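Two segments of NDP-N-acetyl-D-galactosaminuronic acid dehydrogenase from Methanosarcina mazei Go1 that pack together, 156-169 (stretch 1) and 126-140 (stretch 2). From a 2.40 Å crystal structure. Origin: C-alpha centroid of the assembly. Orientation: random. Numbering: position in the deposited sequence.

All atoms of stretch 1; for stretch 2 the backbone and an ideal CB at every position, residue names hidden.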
ATOM      1  N   GLY A 156     -26.457  -7.639  13.311  1.00 35.35           N
ATOM      2  CA  GLY A 156     -27.706  -7.529  12.593  1.00 35.33           C
ATOM      3  C   GLY A 156     -28.445  -8.847  12.586  1.00 36.03           C
ATOM      4  O   GLY A 156     -29.009  -9.233  13.587  1.00 35.77           O
ATOM      5  N   MET A 157     -28.424  -9.562  11.469  1.00 37.49           N
ATOM      6  CA  MET A 157     -29.344 -10.684  11.355  1.00 39.43           C
ATOM      7  C   MET A 157     -28.979 -11.882  12.194  1.00 38.46           C
ATOM      8  O   MET A 157     -29.860 -12.624  12.615  1.00 38.48           O
ATOM      9  CB  MET A 157     -29.682 -11.086   9.898  1.00 42.05           C
ATOM     10  CG  MET A 157     -28.545 -11.331   8.930  1.00 33.75           C
ATOM     11  SD  MET A 157     -28.977 -12.674   7.755  1.00 46.01           S
ATOM     12  CE  MET A 157     -27.982 -13.937   8.586  1.00 32.59           C
ATOM     13  N   ALA A 158     -27.692 -12.056  12.461  1.00 37.60           N
ATOM     14  CA  ALA A 158     -27.263 -13.188  13.246  1.00 36.15           C
ATOM     15  C   ALA A 158     -27.936 -13.079  14.596  1.00 34.75           C
ATOM     16  O   ALA A 158     -28.686 -13.975  14.943  1.00 35.37           O
ATOM     17  CB  ALA A 158     -25.761 -13.251  13.356  1.00 35.80           C
ATOM     18  N   LYS A 159     -27.772 -11.967  15.304  1.00 33.47           N
ATOM     19  CA  LYS A 159     -28.455 -11.831  16.610  1.00 34.07           C
ATOM     20  C   LYS A 159     -30.017 -11.813  16.570  1.00 33.78           C
ATOM     21  O   LYS A 159     -30.657 -12.322  17.479  1.00 33.82           O
ATOM     22  CB  LYS A 159     -27.891 -10.665  17.424  1.00 35.01           C
ATOM     23  CG  LYS A 159     -28.782  -9.458  17.511  1.00 51.02           C
ATOM     24  CD  LYS A 159     -27.992  -8.180  17.692  1.00 38.73           C
ATOM     25  CE  LYS A 159     -27.582  -7.957  19.130  1.00 50.85           C
ATOM     26  NZ  LYS A 159     -26.145  -7.571  19.127  1.00 40.78           N
ATOM     27  N   GLN A 160     -30.621 -11.210  15.546  1.00 33.64           N
ATOM     28  CA  GLN A 160     -32.067 -11.231  15.386  1.00 34.53           C
ATOM     29  C   GLN A 160     -32.585 -12.689  15.375  1.00 33.85           C
ATOM     30  O   GLN A 160     -33.354 -13.080  16.225  1.00 33.54           O
ATOM     31  CB  GLN A 160     -32.484 -10.454  14.129  1.00 36.63           C
ATOM     32  CG  GLN A 160     -33.031  -9.030  14.382  1.00 70.28           C
ATOM     33  CD  GLN A 160     -31.992  -7.888  14.244  1.00 40.02           C
ATOM     34  OE1 GLN A 160     -32.220  -6.920  13.503  1.00 70.53           O
ATOM     35  NE2 GLN A 160     -30.869  -7.990  14.966  1.00 70.42           N
ATOM     36  N   ILE A 161     -32.125 -13.500  14.436  1.00 33.63           N
ATOM     37  CA  ILE A 161     -32.404 -14.930  14.461  1.00 34.06           C
ATOM     38  C   ILE A 161     -32.124 -15.587  15.822  1.00 35.09           C
ATOM     39  O   ILE A 161     -32.960 -16.323  16.364  1.00 36.45           O
ATOM     40  CB  ILE A 161     -31.601 -15.694  13.370  1.00 34.10           C
ATOM     41  CG1 ILE A 161     -31.950 -15.169  11.984  1.00 29.27           C
ATOM     42  CG2 ILE A 161     -31.966 -17.156  13.387  1.00 29.05           C
ATOM     43  CD1 ILE A 161     -31.098 -15.755  10.858  1.00 34.82           C
ATOM     44  N   LEU A 162     -30.936 -15.369  16.370  1.00 34.27           N
ATOM     45  CA  LEU A 162     -30.615 -15.975  17.650  1.00 32.51           C
ATOM     46  C   LEU A 162     -31.648 -15.537  18.664  1.00 32.39           C
ATOM     47  O   LEU A 162     -32.106 -16.349  19.473  1.00 32.60           O
ATOM     48  CB  LEU A 162     -29.204 -15.603  18.130  1.00 30.80           C
ATOM     49  CG  LEU A 162     -28.009 -16.526  17.817  1.00 42.16           C
ATOM     50  CD1 LEU A 162     -28.425 -17.975  17.491  1.00 29.97           C
ATOM     51  CD2 LEU A 162     -27.139 -15.960  16.720  1.00 29.73           C
ATOM     52  N   GLU A 163     -32.024 -14.261  18.608  1.00 32.11           N
ATOM     53  CA  GLU A 163     -32.908 -13.703  19.617  1.00 32.74           C
ATOM     54  C   GLU A 163     -34.363 -14.099  19.422  1.00 33.81           C
ATOM     55  O   GLU A 163     -35.034 -14.370  20.408  1.00 34.35           O
ATOM     56  CB  GLU A 163     -32.737 -12.188  19.766  1.00 32.28           C
ATOM     57  CG  GLU A 163     -31.353 -11.824  20.320  1.00 30.79           C
ATOM     58  CD  GLU A 163     -31.164 -10.349  20.614  1.00 31.63           C
ATOM     59  OE1 GLU A 163     -31.851  -9.493  20.016  1.00 31.73           O
ATOM     60  OE2 GLU A 163     -30.290 -10.027  21.433  1.00 31.02           O
ATOM     61  N   GLU A 164     -34.838 -14.145  18.171  1.00 34.49           N
ATOM     62  CA  GLU A 164     -36.220 -14.522  17.863  1.00 34.89           C
ATOM     63  C   GLU A 164     -36.440 -15.979  18.234  1.00 34.78           C
ATOM     64  O   GLU A 164     -37.488 -16.328  18.751  1.00 35.21           O
ATOM     65  CB  GLU A 164     -36.566 -14.372  16.372  1.00 36.25           C
ATOM     66  CG  GLU A 164     -36.522 -12.962  15.765  1.00 50.97           C
ATOM     67  CD  GLU A 164     -36.532 -12.948  14.200  1.00 38.82           C
ATOM     68  OE1 GLU A 164     -36.123 -13.966  13.556  1.00 50.95           O
ATOM     69  OE2 GLU A 164     -36.923 -11.895  13.622  1.00 50.56           O
ATOM     70  N   GLU A 165     -35.465 -16.839  17.959  1.00 34.32           N
ATOM     71  CA  GLU A 165     -35.695 -18.265  18.146  1.00 34.08           C
ATOM     72  C   GLU A 165     -35.626 -18.666  19.619  1.00 34.45           C
ATOM     73  O   GLU A 165     -36.464 -19.442  20.114  1.00 34.63           O
ATOM     74  CB  GLU A 165     -34.733 -19.093  17.288  1.00 34.09           C
ATOM     75  CG  GLU A 165     -34.938 -18.940  15.779  1.00 49.25           C
ATOM     76  CD  GLU A 165     -36.106 -19.761  15.232  1.00 34.48           C
ATOM     77  OE1 GLU A 165     -36.410 -20.848  15.778  1.00 49.81           O
ATOM     78  OE2 GLU A 165     -36.708 -19.331  14.235  1.00 49.60           O
ATOM     79  N   SER A 166     -34.623 -18.138  20.315  1.00 33.82           N
ATOM     80  CA  SER A 166     -34.396 -18.526  21.682  1.00 34.15           C
ATOM     81  C   SER A 166     -35.331 -17.743  22.586  1.00 35.16           C
ATOM     82  O   SER A 166     -35.815 -18.253  23.597  1.00 35.93           O
ATOM     83  CB  SER A 166     -32.945 -18.249  22.082  1.00 34.07           C
ATOM     84  OG  SER A 166     -32.646 -16.866  21.938  1.00 28.00           O
ATOM     85  N   GLY A 167     -35.587 -16.497  22.213  1.00 35.11           N
ATOM     86  CA  GLY A 167     -36.237 -15.552  23.096  1.00 34.41           C
ATOM     87  C   GLY A 167     -35.336 -15.066  24.218  1.00 34.18           C
ATOM     88  O   GLY A 167     -35.853 -14.774  25.288  1.00 35.91           O
ATOM     89  N   LEU A 168     -34.015 -14.979  23.996  1.00 31.90           N
ATOM     90  CA  LEU A 168     -33.065 -14.483  25.007  1.00 30.05           C
ATOM     91  C   LEU A 168     -32.271 -13.347  24.379  1.00 29.62           C
ATOM     92  O   LEU A 168     -32.380 -13.119  23.192  1.00 28.95           O
ATOM     93  CB  LEU A 168     -32.069 -15.562  25.451  1.00 28.98           C
ATOM     94  CG  LEU A 168     -32.434 -17.010  25.834  1.00 42.60           C
ATOM     95  CD1 LEU A 168     -31.267 -17.898  25.527  1.00 28.43           C
ATOM     96  CD2 LEU A 168     -32.831 -17.205  27.289  1.00 28.35           C
ATOM     97  N   LYS A 169     -31.432 -12.670  25.154  1.00 29.54           N
ATOM     98  CA  LYS A 169     -30.762 -11.478  24.646  1.00 30.07           C
ATOM     99  C   LYS A 169     -29.266 -11.671  24.514  1.00 29.87           C
ATOM    100  O   LYS A 169     -28.611 -12.149  25.434  1.00 30.36           O
ATOM    101  CB  LYS A 169     -31.038 -10.261  25.535  1.00 30.37           C
ATOM    102  CG  LYS A 169     -32.494  -9.857  25.595  1.00 44.79           C
ATOM    103  CD  LYS A 169     -32.837  -8.988  24.427  1.00 31.84           C
ATOM    104  CE  LYS A 169     -34.335  -8.688  24.367  1.00 45.31           C
ATOM    105  NZ  LYS A 169     -34.666  -7.885  23.131  1.00 31.52           N
ATOM    106  N   UNK A 126     -26.447 -21.237   6.048  1.00 30.75           N
ATOM    107  CA  UNK A 126     -25.836 -20.589   7.226  1.00 29.88           C
ATOM    108  C   UNK A 126     -26.947 -20.153   8.118  1.00 30.60           C
ATOM    109  O   UNK A 126     -26.928 -20.404   9.323  1.00 30.39           O
ATOM    110  CB  UNK A 126     -24.946 -19.404   6.847  1.00 29.88           C
ATOM    111  N   UNK A 127     -27.941 -19.503   7.519  1.00 31.84           N
ATOM    112  CA  UNK A 127     -29.026 -18.997   8.320  1.00 31.83           C
ATOM    113  C   UNK A 127     -29.834 -20.164   8.881  1.00 31.71           C
ATOM    114  O   UNK A 127     -30.350 -20.074   9.986  1.00 31.74           O
ATOM    115  CB  UNK A 127     -29.913 -18.059   7.498  1.00 31.83           C
ATOM    116  N   UNK A 128     -29.923 -21.265   8.145  1.00 32.27           N
ATOM    117  CA  UNK A 128     -30.569 -22.442   8.699  1.00 33.42           C
ATOM    118  C   UNK A 128     -29.863 -22.895   9.965  1.00 32.00           C
ATOM    119  O   UNK A 128     -30.512 -23.260  10.927  1.00 30.36           O
ATOM    120  CB  UNK A 128     -30.596 -23.574   7.671  1.00 33.42           C
ATOM    121  N   UNK A 129     -28.522 -22.866   9.954  1.00 32.05           N
ATOM    122  CA  UNK A 129     -27.740 -23.267  11.131  1.00 31.78           C
ATOM    123  C   UNK A 129     -27.945 -22.379  12.344  1.00 31.40           C
ATOM    124  O   UNK A 129     -28.013 -22.851  13.465  1.00 31.53           O
ATOM    125  CB  UNK A 129     -26.252 -23.282  10.777  1.00 31.78           C
ATOM    126  N   UNK A 130     -28.032 -21.079  12.105  1.00 31.38           N
ATOM    127  CA  UNK A 130     -28.196 -20.093  13.149  1.00 31.17           C
ATOM    128  C   UNK A 130     -29.537 -20.347  13.807  1.00 31.72           C
ATOM    129  O   UNK A 130     -29.618 -20.458  15.040  1.00 32.61           O
ATOM    130  CB  UNK A 130     -28.098 -18.668  12.601  1.00 31.17           C
ATOM    131  N   UNK A 131     -30.585 -20.459  12.990  1.00 30.79           N
ATOM    132  CA  UNK A 131     -31.895 -20.897  13.463  1.00 29.59           C
ATOM    133  C   UNK A 131     -31.749 -22.139  14.355  1.00 28.88           C
ATOM    134  O   UNK A 131     -32.140 -22.130  15.521  1.00 28.32           O
ATOM    135  CB  UNK A 131     -32.820 -21.191  12.280  1.00 29.59           C
ATOM    136  N   UNK A 132     -31.143 -23.208  13.859  1.00 28.82           N
ATOM    137  CA  UNK A 132     -30.997 -24.372  14.728  1.00 29.31           C
ATOM    138  C   UNK A 132     -30.336 -24.049  16.058  1.00 30.39           C
ATOM    139  O   UNK A 132     -30.831 -24.465  17.130  1.00 30.83           O
ATOM    140  CB  UNK A 132     -30.187 -25.454  14.010  1.00 29.31           C
ATOM    141  N   UNK A 133     -29.220 -23.311  15.992  1.00 29.33           N
ATOM    142  CA  UNK A 133     -28.619 -22.751  17.200  1.00 27.80           C
ATOM    143  C   UNK A 133     -29.622 -21.962  18.076  1.00 27.15           C
ATOM    144  O   UNK A 133     -29.824 -22.307  19.251  1.00 26.56           O
ATOM    145  CB  UNK A 133     -27.456 -21.839  16.806  1.00 27.80           C
ATOM    146  N   UNK A 134     -30.239 -20.916  17.510  1.00 26.59           N
ATOM    147  CA  UNK A 134     -31.201 -20.132  18.262  1.00 27.05           C
ATOM    148  C   UNK A 134     -32.223 -21.042  18.935  1.00 28.97           C
ATOM    149  O   UNK A 134     -32.547 -20.859  20.101  1.00 29.80           O
ATOM    150  CB  UNK A 134     -31.901 -19.124  17.348  1.00 27.05           C
ATOM    151  N   UNK A 135     -32.697 -22.041  18.188  1.00 29.99           N
ATOM    152  CA  UNK A 135     -33.733 -22.953  18.604  1.00 31.23           C
ATOM    153  C   UNK A 135     -33.385 -23.637  19.887  1.00 31.95           C
ATOM    154  O   UNK A 135     -34.280 -23.935  20.678  1.00 32.43           O
ATOM    155  CB  UNK A 135     -34.002 -23.993  17.514  1.00 31.23           C
ATOM    156  N   UNK A 136     -32.093 -23.903  20.110  1.00 31.56           N
ATOM    157  CA  UNK A 136     -31.715 -24.720  21.276  1.00 30.67           C
ATOM    158  C   UNK A 136     -30.820 -23.960  22.277  1.00 28.78           C
ATOM    159  O   UNK A 136     -30.395 -24.494  23.313  1.00 27.56           O
ATOM    160  CB  UNK A 136     -30.991 -25.983  20.804  1.00 30.67           C
ATOM    161  N   UNK A 137     -30.612 -22.684  21.965  1.00 27.64           N
ATOM    162  CA  UNK A 137     -29.790 -21.787  22.772  1.00 26.64           C
ATOM    163  C   UNK A 137     -30.211 -21.736  24.249  1.00 27.06           C
ATOM    164  O   UNK A 137     -31.418 -21.640  24.561  1.00 28.05           O
ATOM    165  CB  UNK A 137     -29.844 -20.378  22.178  1.00 26.64           C
ATOM    166  N   UNK A 138     -29.213 -21.802  25.143  1.00 26.09           N
ATOM    167  CA  UNK A 138     -29.422 -21.727  26.591  1.00 25.39           C
ATOM    168  C   UNK A 138     -28.596 -20.582  27.167  1.00 25.76           C
ATOM    169  O   UNK A 138     -27.634 -20.173  26.573  1.00 27.27           O
ATOM    170  CB  UNK A 138     -29.052 -23.049  27.267  1.00 25.39           C
ATOM    171  N   UNK A 139     -28.998 -20.040  28.322  1.00 25.19           N
ATOM    172  CA  UNK A 139     -28.281 -18.950  28.995  1.00 25.19           C
ATOM    173  C   UNK A 139     -26.824 -19.286  29.264  1.00 26.33           C
ATOM    174  O   UNK A 139     -26.534 -20.396  29.719  1.00 27.59           O
ATOM    175  CB  UNK A 139     -28.973 -18.604  30.315  1.00 25.19           C
ATOM    176  N   UNK A 140     -25.922 -18.338  29.021  1.00 25.25           N
ATOM    177  CA  UNK A 140     -24.505 -18.566  29.245  1.00 25.38           C
ATOM    178  C   UNK A 140     -23.717 -19.280  28.149  1.00 25.20           C
ATOM    179  O   UNK A 140     -22.495 -19.309  28.164  1.00 24.91           O
ATOM    180  CB  UNK A 140     -24.355 -19.372  30.537  1.00 25.38           C
TER

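The helix of stretch 1, 156-166, and that of stretch 2, 126-136, run in broadly the same direction, 39° apart, with axes approaching to 7.1 Å. No hydrogen bond joins them, so shape is the main evidence.

Position 126 has an ideal CB with nothing of stretch 1 within 5.5 Å; many residues would suit. It is Leu-126, with little contact. At 127 the CB points toward stretch 1, 4.2 Å from Ile-161 CD1 and 4.7 Å from Met-157 CE, an apolar setting for an aliphatic residue. Ile-127 is found, its CG2 4.0 Å from Met-157 CE.

Positions 128 and 129 meet nothing and are unconstrained by stretch 1. They are Asp-128, whose CB points away, and Gly-129.

At 130 the CB points toward a hollow lined by Met-157, Ala-158, Ile-161 and Leu-162, and lies 4.2 Å from Ile-161 CG2. A medium aliphatic side chain, such as Ile, Leu or Val, would suit. Ile-130 fills it as a knob in a hole, its CG2 3.6 Å from Leu-162 CD2 and 3.8 Å from Ile-161 CG2.

At 131 the CB points sideways, 4.3 Å from Ile-161 CG2 and 4.6 Å from Glu-165 CD. A long chain with an apolar stem suits, and a positive end would complement the carboxylate. Arg-131 lays its CG 3.5 Å from Ile-161 CG2; its NE stays 4.6 Å from Glu-165 OE2, beyond a salt bridge. Arg-131 NH2 forms a salt bridge with Asp-128 OD1 at 3.5 Å.

Position 132 points away, which permits polar residues: Asn-132. At 133 a sideways CB sits 4.0 Å from Leu-162 CD1, favouring a compact apolar group; Val-133 brings CG1 to 3.6 Å from that CD1.

Position 134 is the most restrictive. An ideal CB would clash with Glu-165 CB at 2.8 Å and lie 3.2 Å from Ile-161 O, so glycine is indicated. Gly-134 lets the backbones close to 4.2 Å between its CA and Leu-162 CA, while its O lies 3.3 Å from Ser-166 CB.

At 135 the CB points away but is 4.3 Å from Glu-165 OE1, tolerating polar or basic residues; Lys-135 occupies it. Position 136 points away without contact: Tyr-136.

At 137 the chain leaves helical angles and the CB points toward Ser-166 CB (3.8 Å) and Leu-168 CD1 (4.4 Å). An aliphatic residue fits; Leu-137 places CG 4.0 Å from Leu-168 CD1.

At 138 the CB points away and nothing of stretch 1 lies within 5.5 Å of it, so many residues, polar ones included, would do; it is Lys-138. At 139, phi of -55° admits proline among others, and Pro-139 sets CG 4.2 Å from Leu-168 CD2. Position 140, with phi 83°, calls for glycine: Gly-140.

Stretch 2 (126-140) LIDGIRNVGKYLKPG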
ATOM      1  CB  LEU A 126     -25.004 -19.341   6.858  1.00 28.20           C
ATOM      2  CG  LEU A 126     -24.661 -18.420   8.035  1.00 40.39           C
ATOM      3  CD1 LEU A 126     -23.783 -19.202   9.045  1.00 26.67           C
ATOM      4  CD2 LEU A 126     -24.041 -17.079   7.613  1.00 25.40           C
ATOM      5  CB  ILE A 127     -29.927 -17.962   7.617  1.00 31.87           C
ATOM      6  CG1 ILE A 127     -31.157 -18.643   7.063  1.00 43.70           C
ATOM      7  CG2 ILE A 127     -29.210 -17.115   6.583  1.00 43.30           C
ATOM      8  CD1 ILE A 127     -32.402 -17.913   7.451  1.00 32.95           C
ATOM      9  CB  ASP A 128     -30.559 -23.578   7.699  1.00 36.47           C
ATOM     10  CG  ASP A 128     -31.805 -23.619   6.846  1.00 63.56           C
ATOM     11  OD1 ASP A 128     -32.294 -22.536   6.405  1.00 38.86           O
ATOM     12  OD2 ASP A 128     -32.283 -24.755   6.624  1.00 38.40           O
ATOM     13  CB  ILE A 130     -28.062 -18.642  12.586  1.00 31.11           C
ATOM     14  CG1 ILE A 130     -26.675 -18.454  11.978  1.00 18.45           C
ATOM     15  CG2 ILE A 130     -28.201 -17.631  13.683  1.00 17.38           C
ATOM     16  CD1 ILE A 130     -26.501 -17.200  11.120  1.00 32.36           C
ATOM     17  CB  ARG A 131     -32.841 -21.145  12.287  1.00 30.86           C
ATOM     18  CG  ARG A 131     -33.357 -19.850  11.555  1.00 49.89           C
ATOM     19  CD  ARG A 131     -34.818 -19.997  11.020  1.00 34.59           C
ATOM     20  NE  ARG A 131     -35.224 -19.099   9.925  1.00 49.92           N
ATOM     21  CZ  ARG A 131     -35.103 -19.396   8.624  1.00 36.79           C
ATOM     22  NH1 ARG A 131     -35.539 -18.547   7.687  1.00 50.88           N
ATOM     23  NH2 ARG A 131     -34.538 -20.549   8.234  1.00 50.73           N
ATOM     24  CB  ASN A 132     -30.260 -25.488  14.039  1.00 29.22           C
ATOM     25  CG  ASN A 132     -31.183 -26.392  13.268  1.00 47.26           C
ATOM     26  OD1 ASN A 132     -30.740 -27.032  12.333  1.00 30.23           O
ATOM     27  ND2 ASN A 132     -32.472 -26.470  13.663  1.00 29.61           N
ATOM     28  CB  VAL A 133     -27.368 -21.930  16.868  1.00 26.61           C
ATOM     29  CG1 VAL A 133     -26.828 -21.193  18.114  1.00 22.82           C
ATOM     30  CG2 VAL A 133     -26.343 -22.857  16.331  1.00 23.76           C
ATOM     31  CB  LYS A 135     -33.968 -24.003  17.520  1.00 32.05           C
ATOM     32  CG  LYS A 135     -35.124 -24.966  17.767  1.00 56.85           C
ATOM     33  CD  LYS A 135     -35.998 -25.150  16.502  1.00 34.24           C
ATOM     34  CE  LYS A 135     -35.202 -25.743  15.317  1.00 57.33           C
ATOM     35  NZ  LYS A 135     -35.486 -25.059  14.003  1.00 36.27           N
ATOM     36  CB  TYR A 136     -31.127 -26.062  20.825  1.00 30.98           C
ATOM     37  CG  TYR A 136     -32.124 -26.959  20.122  1.00 38.44           C
ATOM     38  CD1 TYR A 136     -33.160 -27.590  20.841  1.00 32.05           C
ATOM     39  CD2 TYR A 136     -32.056 -27.179  18.742  1.00 31.39           C
ATOM     40  CE1 TYR A 136     -34.101 -28.413  20.206  1.00 38.94           C
ATOM     41  CE2 TYR A 136     -33.004 -28.016  18.090  1.00 38.96           C
ATOM     42  CZ  TYR A 136     -34.014 -28.623  18.836  1.00 32.09           C
ATOM     43  OH  TYR A 136     -34.939 -29.440  18.237  1.00 39.45           O
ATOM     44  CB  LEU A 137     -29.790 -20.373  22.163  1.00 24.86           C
ATOM     45  CG  LEU A 137     -28.782 -19.362  22.707  1.00 18.59           C
ATOM     46  CD1 LEU A 137     -27.344 -19.864  22.518  1.00 23.53           C
ATOM     47  CD2 LEU A 137     -28.985 -18.048  22.001  1.00 24.48           C
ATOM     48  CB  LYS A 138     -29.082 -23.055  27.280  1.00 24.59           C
ATOM     49  CG  LYS A 138     -29.921 -24.248  26.801  1.00 50.83           C
ATOM     50  CD  LYS A 138     -31.167 -24.567  27.647  1.00 26.27           C
ATOM     51  CE  LYS A 138     -32.457 -23.965  27.070  1.00 51.89           C
ATOM     52  NZ  LYS A 138     -33.657 -24.841  27.262  1.00 26.84           N
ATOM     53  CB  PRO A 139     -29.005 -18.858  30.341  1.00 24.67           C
ATOM     54  CG  PRO A 139     -30.421 -19.333  30.032  1.00 19.84           C
ATOM     55  CD  PRO A 139     -30.326 -20.316  28.928  1.00 23.94           C
TER
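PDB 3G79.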